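Local coordinates for protein alpha-rhamnosidase (Dictyoglomus thermophilum, PDB 6I60) that probably hydrolyses terminal non-reducing alpha-L-rhamnose residues of alpha-L-rhamnosides as a glycoside hydrolase, at residues Lys597-Tyr608 / Gly626-Phe634. Sequence-based numbering, arbitrary orientation.
Sequences KKLAPDYIVSFY and GELTSTFYF
Glu627 O is gripped twice by Thr631, a residue packed against the loop at Tyr603-Val605: once through the helical bond from Thr631 N and once through Thr631 OG1 at 2.7 Å. The hydroxyl meets the carbonyl almost end-on (169°). Thr631 illustrates how a threonine can satisfy its hydroxyl within its own helix and still serve a contact: with OG1 beside the backbone N, its methyl CG2 faces the loop, 3.6 Å from Tyr603 O. The setting is the six-hairpin glycosidase domain, an (α/α)6 barrel in this family: the loop leaving helix 586-599 runs past the first turns of helix 626-648. One polar bond joins them, from Ser630 OG to Phe607 O at 3.0 Å, with the donor tilted somewhat from the carbonyl plane. Beside it, Tyr608 lays one ring face over the helix start, and Gly626 CA makes a CH-pi contact 3.4 Å from the centroid of the Tyr608 ring, only 9° off the normal; having no side chain, Gly626 lets the ring lie flat. Were Tyr608 cut back to an alanine, Gly626 CA would probably lose its aromatic cover and a gap would be likely to open at the beginning of the helix. In the middle, Val605 CG2 rests on the backbone between Ser630 and Thr631. One turn on, Phe634, with CG anti to the backbone N (chi1 -175°), is directed toward the last turn of helix 586-599 and the loop just beyond it, while Ile664 of helix 651-672 also touches it. Ala600 CB approaches Phe634 CE2 obliquely at 3.6 Å, and Lys597 CG sits at the ring's edge, 3.9 Å from Phe634 CZ.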
loop_
_atom_site.group_PDB
_atom_site.type_symbol
_atom_site.label_atom_id
_atom_site.label_comp_id
_atom_site.label_asym_id
_atom_site.label_seq_id
_atom_site.Cartn_x
_atom_site.Cartn_y
_atom_site.Cartn_z
ATOM N N LYS A 597 16.258 -9.145 21.785
ATOM C CA LYS A 597 17.208 -9.907 22.585
ATOM C C LYS A 597 17.056 -9.600 24.067
ATOM O O LYS A 597 17.324 -10.464 24.912
ATOM C CB LYS A 597 18.637 -9.614 22.130
ATOM C CG LYS A 597 19.076 -10.388 20.898
ATOM C CD LYS A 597 20.348 -9.798 20.302
ATOM C CE LYS A 597 21.419 -9.593 21.365
ATOM N NZ LYS A 597 22.563 -8.783 20.859
ATOM N N LYS A 598 16.631 -8.379 24.403
ATOM C CA LYS A 598 16.394 -8.034 25.800
ATOM C C LYS A 598 15.215 -8.817 26.366
ATOM O O LYS A 598 15.262 -9.280 27.511
ATOM C CB LYS A 598 16.162 -6.528 25.934
ATOM C CG LYS A 598 15.599 -6.095 27.281
ATOM C CD LYS A 598 15.547 -4.578 27.403
ATOM C CE LYS A 598 14.247 -4.115 28.049
ATOM N NZ LYS A 598 14.355 -2.729 28.587
ATOM N N LEU A 599 14.152 -8.981 25.573
ATOM C CA LEU A 599 13.003 -9.765 26.010
ATOM C C LEU A 599 13.298 -11.256 26.029
ATOM O O LEU A 599 12.532 -12.021 26.626
ATOM C CB LEU A 599 11.799 -9.492 25.104
ATOM C CG LEU A 599 11.229 -8.072 25.094
ATOM C CD1 LEU A 599 10.197 -7.921 23.989
ATOM C CD2 LEU A 599 10.625 -7.727 26.443
ATOM N N ALA A 600 14.386 -11.687 25.391
ATOM C CA ALA A 600 14.759 -13.097 25.310
ATOM C C ALA A 600 16.170 -13.284 25.856
ATOM O O ALA A 600 17.121 -13.494 25.090
ATOM C CB ALA A 600 14.665 -13.608 23.875
ATOM N N PRO A 601 16.346 -13.210 27.179
ATOM C CA PRO A 601 17.666 -13.543 27.736
ATOM C C PRO A 601 17.993 -15.014 27.577
ATOM O O PRO A 601 19.142 -15.367 27.281
ATOM C CB PRO A 601 17.546 -13.136 29.214
ATOM C CG PRO A 601 16.257 -12.367 29.328
ATOM C CD PRO A 601 15.378 -12.868 28.231
ATOM N N ASP A 602 17.002 -15.887 27.759
ATOM C CA ASP A 602 17.151 -17.314 27.522
ATOM C C ASP A 602 16.492 -17.752 26.222
ATOM O O ASP A 602 16.255 -18.949 26.025
ATOM C CB ASP A 602 16.592 -18.103 28.703
ATOM C CG ASP A 602 17.379 -17.869 29.969
ATOM O OD1 ASP A 602 16.826 -17.268 30.914
ATOM O OD2 ASP A 602 18.560 -18.274 30.012
ATOM N N TYR A 603 16.371 -16.852 25.262
ATOM C CA TYR A 603 15.888 -17.186 23.920
ATOM C C TYR A 603 14.446 -17.529 23.631
ATOM O O TYR A 603 14.131 -17.825 22.517
ATOM C CB TYR A 603 16.739 -18.286 23.343
ATOM C CG TYR A 603 18.192 -18.006 23.437
ATOM C CD1 TYR A 603 18.960 -18.606 24.394
ATOM C CD2 TYR A 603 18.802 -17.138 22.572
ATOM C CE1 TYR A 603 20.304 -18.350 24.488
ATOM C CE2 TYR A 603 20.146 -16.878 22.656
ATOM C CZ TYR A 603 20.885 -17.489 23.622
ATOM O OH TYR A 603 22.222 -17.243 23.720
ATOM N N ILE A 604 13.590 -17.540 24.625
ATOM C CA ILE A 604 12.175 -17.810 24.400
ATOM C C ILE A 604 11.448 -16.544 24.824
ATOM O O ILE A 604 11.416 -16.206 26.015
ATOM C CB ILE A 604 11.682 -19.046 25.170
ATOM C CG1 ILE A 604 12.371 -20.305 24.642
ATOM C CG2 ILE A 604 10.176 -19.225 25.037
ATOM C CD1 ILE A 604 13.856 -20.333 24.878
ATOM N N VAL A 605 10.927 -15.803 23.848
ATOM C CA VAL A 605 10.208 -14.563 24.127
ATOM C C VAL A 605 8.819 -14.957 24.619
ATOM O O VAL A 605 7.933 -15.286 23.830
ATOM C CB VAL A 605 10.144 -13.646 22.904
ATOM C CG1 VAL A 605 11.458 -12.911 22.720
ATOM C CG2 VAL A 605 9.856 -14.450 21.676
ATOM N N SER A 606 8.635 -14.946 25.938
ATOM C CA SER A 606 7.344 -15.288 26.515
ATOM C C SER A 606 6.319 -14.175 26.351
ATOM O O SER A 606 5.119 -14.435 26.488
ATOM C CB SER A 606 7.506 -15.625 27.998
ATOM O OG SER A 606 6.278 -15.472 28.686
ATOM N N PHE A 607 6.757 -12.953 26.062
ATOM C CA PHE A 607 5.838 -11.833 25.926
ATOM C C PHE A 607 5.108 -11.907 24.591
ATOM O O PHE A 607 5.729 -12.091 23.540
ATOM C CB PHE A 607 6.580 -10.501 26.043
ATOM C CG PHE A 607 5.767 -9.316 25.593
ATOM C CD1 PHE A 607 6.133 -8.593 24.467
ATOM C CD2 PHE A 607 4.630 -8.931 26.291
ATOM C CE1 PHE A 607 5.382 -7.506 24.048
ATOM C CE2 PHE A 607 3.877 -7.845 25.876
ATOM C CZ PHE A 607 4.253 -7.132 24.755
ATOM N N TYR A 608 3.787 -11.764 24.642
ATOM C CA TYR A 608 2.962 -11.683 23.447
ATOM C C TYR A 608 1.607 -11.122 23.847
ATOM O O TYR A 608 1.137 -11.339 24.967
ATOM C CB TYR A 608 2.800 -13.048 22.767
ATOM C CG TYR A 608 1.751 -13.934 23.398
ATOM C CD1 TYR A 608 2.044 -14.695 24.521
ATOM C CD2 TYR A 608 0.468 -14.015 22.868
ATOM C CE1 TYR A 608 1.090 -15.509 25.104
ATOM C CE2 TYR A 608 -0.494 -14.826 23.445
ATOM C CZ TYR A 608 -0.176 -15.572 24.562
ATOM O OH TYR A 608 -1.126 -16.383 25.142
ATOM N N GLY A 626 1.071 -18.365 21.663
ATOM C CA GLY A 626 1.630 -17.024 21.581
ATOM C C GLY A 626 3.134 -16.993 21.778
ATOM O O GLY A 626 3.845 -16.276 21.070
ATOM N N GLU A 627 3.640 -17.771 22.739
ATOM C CA GLU A 627 5.079 -17.804 22.975
ATOM C C GLU A 627 5.819 -18.524 21.852
ATOM O O GLU A 627 6.999 -18.247 21.612
ATOM C CB GLU A 627 5.378 -18.457 24.327
ATOM C CG GLU A 627 5.223 -19.972 24.355
ATOM C CD GLU A 627 3.773 -20.416 24.267
ATOM O OE1 GLU A 627 2.905 -19.740 24.862
ATOM O OE2 GLU A 627 3.501 -21.438 23.599
ATOM N N LEU A 628 5.148 -19.444 21.155
ATOM C CA LEU A 628 5.749 -20.094 19.996
ATOM C C LEU A 628 5.755 -19.155 18.797
ATOM O O LEU A 628 6.761 -19.041 18.088
ATOM C CB LEU A 628 4.992 -21.382 19.666
ATOM C CG LEU A 628 5.629 -22.375 18.689
ATOM C CD1 LEU A 628 5.468 -23.796 19.194
ATOM C CD2 LEU A 628 5.035 -22.234 17.296
ATOM N N THR A 629 4.631 -18.476 18.558
ATOM C CA THR A 629 4.575 -17.463 17.507
ATOM C C THR A 629 5.581 -16.345 17.753
ATOM O O THR A 629 6.191 -15.844 16.803
ATOM C CB THR A 629 3.160 -16.883 17.408
ATOM O OG1 THR A 629 2.195 -17.945 17.538
ATOM C CG2 THR A 629 2.948 -16.192 16.078
ATOM N N SER A 630 5.797 -15.964 19.018
ATOM C CA SER A 630 6.723 -14.875 19.314
ATOM C C SER A 630 8.161 -15.299 19.058
ATOM O O SER A 630 8.947 -14.547 18.468
ATOM C CB SER A 630 6.547 -14.418 20.758
ATOM O OG SER A 630 5.587 -13.386 20.847
ATOM N N THR A 631 8.530 -16.498 19.510
ATOM C CA THR A 631 9.863 -17.017 19.232
ATOM C C THR A 631 10.039 -17.321 17.752
ATOM O O THR A 631 11.154 -17.227 17.229
ATOM C CB THR A 631 10.124 -18.262 20.079
ATOM O OG1 THR A 631 9.682 -18.025 21.423
ATOM C CG2 THR A 631 11.601 -18.597 20.098
ATOM N N PHE A 632 8.951 -17.681 17.065
ATOM C CA PHE A 632 9.007 -17.873 15.619
ATOM C C PHE A 632 9.473 -16.604 14.918
ATOM O O PHE A 632 10.290 -16.659 13.991
ATOM C CB PHE A 632 7.632 -18.310 15.105
ATOM C CG PHE A 632 7.474 -18.223 13.609
ATOM C CD1 PHE A 632 6.921 -17.096 13.020
ATOM C CD2 PHE A 632 7.851 -19.279 12.796
ATOM C CE1 PHE A 632 6.767 -17.019 11.646
ATOM C CE2 PHE A 632 7.693 -19.208 11.422
ATOM C CZ PHE A 632 7.152 -18.077 10.848
ATOM N N TYR A 633 8.971 -15.447 15.355
ATOM C CA TYR A 633 9.356 -14.185 14.740
ATOM C C TYR A 633 10.667 -13.643 15.291
ATOM O O TYR A 633 11.300 -12.809 14.634
ATOM C CB TYR A 633 8.236 -13.156 14.913
ATOM C CG TYR A 633 7.176 -13.256 13.837
ATOM C CD1 TYR A 633 7.427 -12.805 12.547
ATOM C CD2 TYR A 633 5.934 -13.820 14.104
ATOM C CE1 TYR A 633 6.468 -12.901 11.555
ATOM C CE2 TYR A 633 4.965 -13.918 13.118
ATOM C CZ TYR A 633 5.239 -13.457 11.845
ATOM O OH TYR A 633 4.287 -13.551 10.854
ATOM N N PHE A 634 11.090 -14.094 16.474
ATOM C CA PHE A 634 12.425 -13.752 16.953
ATOM C C PHE A 634 13.489 -14.416 16.090
ATOM O O PHE A 634 14.466 -13.774 15.685
ATOM C CB PHE A 634 12.581 -14.163 18.418
ATOM C CG PHE A 634 13.889 -13.749 19.027
ATOM C CD1 PHE A 634 14.483 -12.547 18.678
ATOM C CD2 PHE A 634 14.526 -14.563 19.949
ATOM C CE1 PHE A 634 15.687 -12.163 19.238
ATOM C CE2 PHE A 634 15.731 -14.186 20.514
ATOM C CZ PHE A 634 16.312 -12.984 20.158
#